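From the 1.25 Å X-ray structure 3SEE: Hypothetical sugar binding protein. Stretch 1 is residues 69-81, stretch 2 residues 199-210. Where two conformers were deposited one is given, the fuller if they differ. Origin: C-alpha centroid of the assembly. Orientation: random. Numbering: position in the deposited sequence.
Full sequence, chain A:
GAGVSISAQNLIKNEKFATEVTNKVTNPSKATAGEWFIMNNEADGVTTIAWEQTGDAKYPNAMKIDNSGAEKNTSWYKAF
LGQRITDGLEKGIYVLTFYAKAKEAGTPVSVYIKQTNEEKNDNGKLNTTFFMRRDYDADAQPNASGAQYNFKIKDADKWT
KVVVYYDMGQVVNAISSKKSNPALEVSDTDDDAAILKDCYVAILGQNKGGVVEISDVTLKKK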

# COMPACT_ATOMS: atom_id res chain seq x y z
N GLY A 69 5.44 -17.77 -8.37
CA GLY A 69 4.86 -18.11 -9.66
C GLY A 69 4.99 -17.06 -10.74
O GLY A 69 4.57 -17.30 -11.88
N ALA A 70 5.56 -15.89 -10.42
CA ALA A 70 5.50 -14.77 -11.34
C ALA A 70 6.57 -14.81 -12.46
O ALA A 70 7.71 -15.11 -12.22
CB ALA A 70 5.56 -13.45 -10.56
N GLU A 71 6.17 -14.50 -13.68
CA GLU A 71 7.12 -14.34 -14.79
C GLU A 71 7.58 -12.89 -14.93
O GLU A 71 8.59 -12.61 -15.58
CB GLU A 71 6.49 -14.82 -16.11
CG GLU A 71 6.28 -16.35 -16.19
CD GLU A 71 5.43 -16.80 -17.39
OE1 GLU A 71 4.98 -15.93 -18.19
OE2 GLU A 71 5.22 -18.02 -17.51
N LYS A 72 6.86 -11.98 -14.28
CA LYS A 72 7.03 -10.54 -14.42
C LYS A 72 6.69 -9.92 -13.05
O LYS A 72 5.92 -10.54 -12.30
CB LYS A 72 6.05 -10.02 -15.47
CG LYS A 72 6.27 -10.57 -16.89
CD LYS A 72 5.63 -9.67 -17.91
N ASN A 73 7.16 -8.72 -12.78
CA ASN A 73 6.71 -8.04 -11.57
C ASN A 73 5.20 -7.88 -11.59
O ASN A 73 4.58 -7.75 -12.66
CB ASN A 73 7.36 -6.65 -11.45
CG ASN A 73 8.86 -6.71 -11.24
OD1 ASN A 73 9.45 -7.74 -10.92
ND2 ASN A 73 9.50 -5.56 -11.43
N THR A 74 4.59 -7.86 -10.42
CA THR A 74 3.15 -7.70 -10.34
C THR A 74 2.74 -6.23 -10.38
O THR A 74 3.51 -5.34 -10.01
CB THR A 74 2.57 -8.45 -9.13
OG1 THR A 74 3.11 -7.92 -7.91
CG2 THR A 74 2.85 -9.94 -9.18
N SER A 75 1.51 -6.01 -10.79
CA SER A 75 0.96 -4.68 -11.03
C SER A 75 0.48 -4.01 -9.75
O SER A 75 -0.19 -4.65 -8.95
CB SER A 75 -0.25 -4.80 -11.95
OG SER A 75 -0.99 -3.60 -11.99
N TRP A 76 0.75 -2.72 -9.61
CA TRP A 76 0.37 -1.99 -8.41
C TRP A 76 -1.10 -2.03 -8.11
O TRP A 76 -1.50 -1.92 -6.94
CB TRP A 76 0.85 -0.52 -8.50
CG TRP A 76 0.18 0.32 -9.52
CD1 TRP A 76 0.58 0.54 -10.80
CD2 TRP A 76 -1.03 1.09 -9.36
NE1 TRP A 76 -0.27 1.40 -11.43
CE2 TRP A 76 -1.26 1.77 -10.57
CE3 TRP A 76 -1.90 1.32 -8.30
CZ2 TRP A 76 -2.37 2.59 -10.76
CZ3 TRP A 76 -2.99 2.13 -8.48
CH2 TRP A 76 -3.22 2.76 -9.71
N TYR A 77 -1.93 -2.16 -9.14
CA TYR A 77 -3.39 -2.12 -8.97
C TYR A 77 -4.03 -3.51 -8.97
O TYR A 77 -5.25 -3.62 -8.89
CB TYR A 77 -4.05 -1.20 -10.01
CG TYR A 77 -3.84 -1.60 -11.45
CD1 TYR A 77 -4.72 -2.46 -12.11
CD2 TYR A 77 -2.77 -1.12 -12.16
CE1 TYR A 77 -4.51 -2.82 -13.44
CE2 TYR A 77 -2.56 -1.48 -13.49
CZ TYR A 77 -3.43 -2.32 -14.13
OH TYR A 77 -3.22 -2.68 -15.46
N LYS A 78 -3.22 -4.56 -9.09
CA LYS A 78 -3.75 -5.93 -9.16
C LYS A 78 -3.52 -6.78 -7.92
O LYS A 78 -4.37 -7.58 -7.59
CB LYS A 78 -3.22 -6.69 -10.37
CG LYS A 78 -3.60 -6.08 -11.70
CD LYS A 78 -3.15 -6.98 -12.85
CE LYS A 78 -3.34 -6.29 -14.16
NZ LYS A 78 -2.87 -7.20 -15.28
N ALA A 79 -2.35 -6.67 -7.27
CA ALA A 79 -2.00 -7.62 -6.20
C ALA A 79 -1.44 -6.86 -5.00
O ALA A 79 -0.34 -6.29 -5.06
CB ALA A 79 -0.99 -8.64 -6.71
N PHE A 80 -2.17 -6.89 -3.89
CA PHE A 80 -1.75 -6.21 -2.69
C PHE A 80 -2.61 -6.64 -1.51
O PHE A 80 -3.70 -7.18 -1.69
CB PHE A 80 -1.76 -4.67 -2.85
CG PHE A 80 -3.06 -4.09 -3.30
CD1 PHE A 80 -3.34 -3.90 -4.64
CD2 PHE A 80 -3.97 -3.61 -2.37
CE1 PHE A 80 -4.53 -3.30 -5.04
CE2 PHE A 80 -5.15 -3.01 -2.78
CZ PHE A 80 -5.42 -2.85 -4.11
N LEU A 81 -2.09 -6.38 -0.30
CA LEU A 81 -2.82 -6.45 0.94
C LEU A 81 -3.41 -5.08 1.22
O LEU A 81 -2.68 -4.10 1.19
CB LEU A 81 -1.84 -6.86 2.02
CG LEU A 81 -2.37 -6.84 3.45
CD1 LEU A 81 -3.43 -7.92 3.67
CD2 LEU A 81 -1.22 -6.94 4.46
N CYS A 199 -10.67 5.79 1.79
CA CYS A 199 -9.43 5.46 1.11
C CYS A 199 -9.01 4.07 1.57
O CYS A 199 -9.66 3.48 2.44
CB CYS A 199 -8.34 6.50 1.44
SG CYS A 199 -7.84 6.56 3.18
N TYR A 200 -7.91 3.56 1.00
CA TYR A 200 -7.34 2.33 1.50
C TYR A 200 -5.84 2.39 1.47
O TYR A 200 -5.23 2.98 0.56
CB TYR A 200 -7.85 1.10 0.72
CG TYR A 200 -7.65 1.13 -0.77
CD1 TYR A 200 -8.58 1.77 -1.57
CD2 TYR A 200 -6.57 0.52 -1.37
CE1 TYR A 200 -8.41 1.77 -2.95
CE2 TYR A 200 -6.41 0.53 -2.73
CZ TYR A 200 -7.33 1.19 -3.53
OH TYR A 200 -7.24 1.22 -4.90
N VAL A 201 -5.25 1.77 2.49
CA VAL A 201 -3.83 1.45 2.49
C VAL A 201 -3.59 0.18 1.67
O VAL A 201 -4.32 -0.80 1.84
CB VAL A 201 -3.35 1.25 3.93
CG1 VAL A 201 -1.89 0.75 3.96
CG2 VAL A 201 -3.53 2.52 4.75
N ALA A 202 -2.59 0.20 0.81
CA ALA A 202 -2.12 -0.95 0.03
C ALA A 202 -0.67 -1.22 0.41
O ALA A 202 0.17 -0.32 0.39
CB ALA A 202 -2.21 -0.64 -1.47
N ILE A 203 -0.38 -2.47 0.77
CA ILE A 203 0.97 -2.93 1.05
C ILE A 203 1.27 -4.00 -0.00
O ILE A 203 0.46 -4.93 -0.23
CB ILE A 203 1.12 -3.49 2.48
CG1 ILE A 203 0.81 -2.38 3.50
CG2 ILE A 203 2.51 -4.12 2.67
CD1 ILE A 203 0.73 -2.86 4.97
N LEU A 204 2.41 -3.86 -0.70
CA LEU A 204 2.74 -4.65 -1.87
C LEU A 204 4.15 -5.13 -1.83
O LEU A 204 5.02 -4.49 -1.23
CB LEU A 204 2.73 -3.79 -3.14
CG LEU A 204 1.50 -2.94 -3.33
CD1 LEU A 204 1.69 -1.53 -2.81
CD2 LEU A 204 1.11 -2.92 -4.80
N GLY A 205 4.41 -6.24 -2.51
CA GLY A 205 5.77 -6.70 -2.80
C GLY A 205 5.75 -7.21 -4.23
O GLY A 205 5.29 -8.31 -4.48
N GLN A 206 6.14 -6.36 -5.17
CA GLN A 206 5.89 -6.60 -6.58
C GLN A 206 6.95 -7.41 -7.29
O GLN A 206 6.70 -7.90 -8.39
CB GLN A 206 5.74 -5.28 -7.31
CG GLN A 206 4.55 -4.45 -6.86
CD GLN A 206 4.63 -3.04 -7.39
OE1 GLN A 206 5.31 -2.20 -6.80
NE2 GLN A 206 4.01 -2.77 -8.53
N ASN A 207 8.14 -7.56 -6.72
CA ASN A 207 9.21 -8.15 -7.49
C ASN A 207 8.94 -9.61 -7.82
O ASN A 207 8.61 -10.40 -6.96
CB ASN A 207 10.56 -8.02 -6.78
CG ASN A 207 11.22 -6.69 -7.05
OD1 ASN A 207 10.54 -5.70 -7.36
ND2 ASN A 207 12.54 -6.63 -6.86
N LYS A 208 9.19 -9.97 -9.08
CA LYS A 208 9.12 -11.33 -9.59
C LYS A 208 9.94 -12.25 -8.69
O LYS A 208 11.09 -11.93 -8.37
CB LYS A 208 9.68 -11.32 -11.03
CG LYS A 208 9.75 -12.67 -11.73
CD LYS A 208 10.50 -12.55 -13.04
N GLY A 209 9.39 -13.38 -8.28
CA GLY A 209 10.14 -14.38 -7.54
C GLY A 209 10.34 -14.11 -6.07
O GLY A 209 10.81 -15.01 -5.36
N GLY A 210 9.97 -12.92 -5.61
CA GLY A 210 10.18 -12.54 -4.22
C GLY A 210 9.09 -13.08 -3.32
O GLY A 210 7.99 -13.43 -3.79
O HOH W 1 2.32 -9.48 -5.65
O HOH W 2 2.07 -7.40 -3.84

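What fixes the two backbones where the strands pair? Leu81 and Ile203 form an antiparallel hydrogen-bonded pair: Leu81 N donates to Ile203 O at 2.9 Å, and Ile203 N donates to Leu81 O at 2.9 Å. Their branched, apolar side chains lie on the same face of the sheet, both buried. Leu81 O also meets the CA of Ala202 at 3.4 Å, a CA-H...O contact.

Which bumps fill which hollows beside this pair? The Phe80 ring is the main bump, its CA-to-CB bond directed toward stretch 2, and it packs against Tyr200, Ala202 and Leu204. The ring lies close against the small Ala202, with Phe80 CD2 3.6 Å from Ala202 CB. Beyond it, Phe80 and Tyr200 meet rim to rim, their planes only 6° apart and CE2 to CE2 at 3.8 Å. Leu204 packs at the base of Phe80, its CG 3.7 Å from Phe80 CB, while its CD2 reaches Trp76 O at 3.5 Å.

How is the gap between the two stretches filled around Gly205? Water 2 links Ala79 O and Gly205 N by hydrogen bonds, its O 2.9 Å from each. Water 1 is hydrogen-bonded to Thr74 OG1, its O at 2.9 Å, and reaches stretch 2 through a weak bond to Gly205 O at 3.4 Å.

What joins the loops? Gln206 clasps Thr74 with backbone and side chain: Thr74 N donates to Gln206 O at 2.9 Å, and Gln206 NE2 donates to Thr74 O at 3.0 Å. An amide on a long side chain suits this reach. Asn73 bends its end nearer, so that its OD1 accepts from Lys208 N at 2.9 Å. The aliphatic part of Lys208 lies against the backbone of stretch 1, with CG 3.2 Å from Ala70 O and CD 3.2 Å from Glu71 O. Gly209 follows within a type II turn, where its positive phi favours glycine.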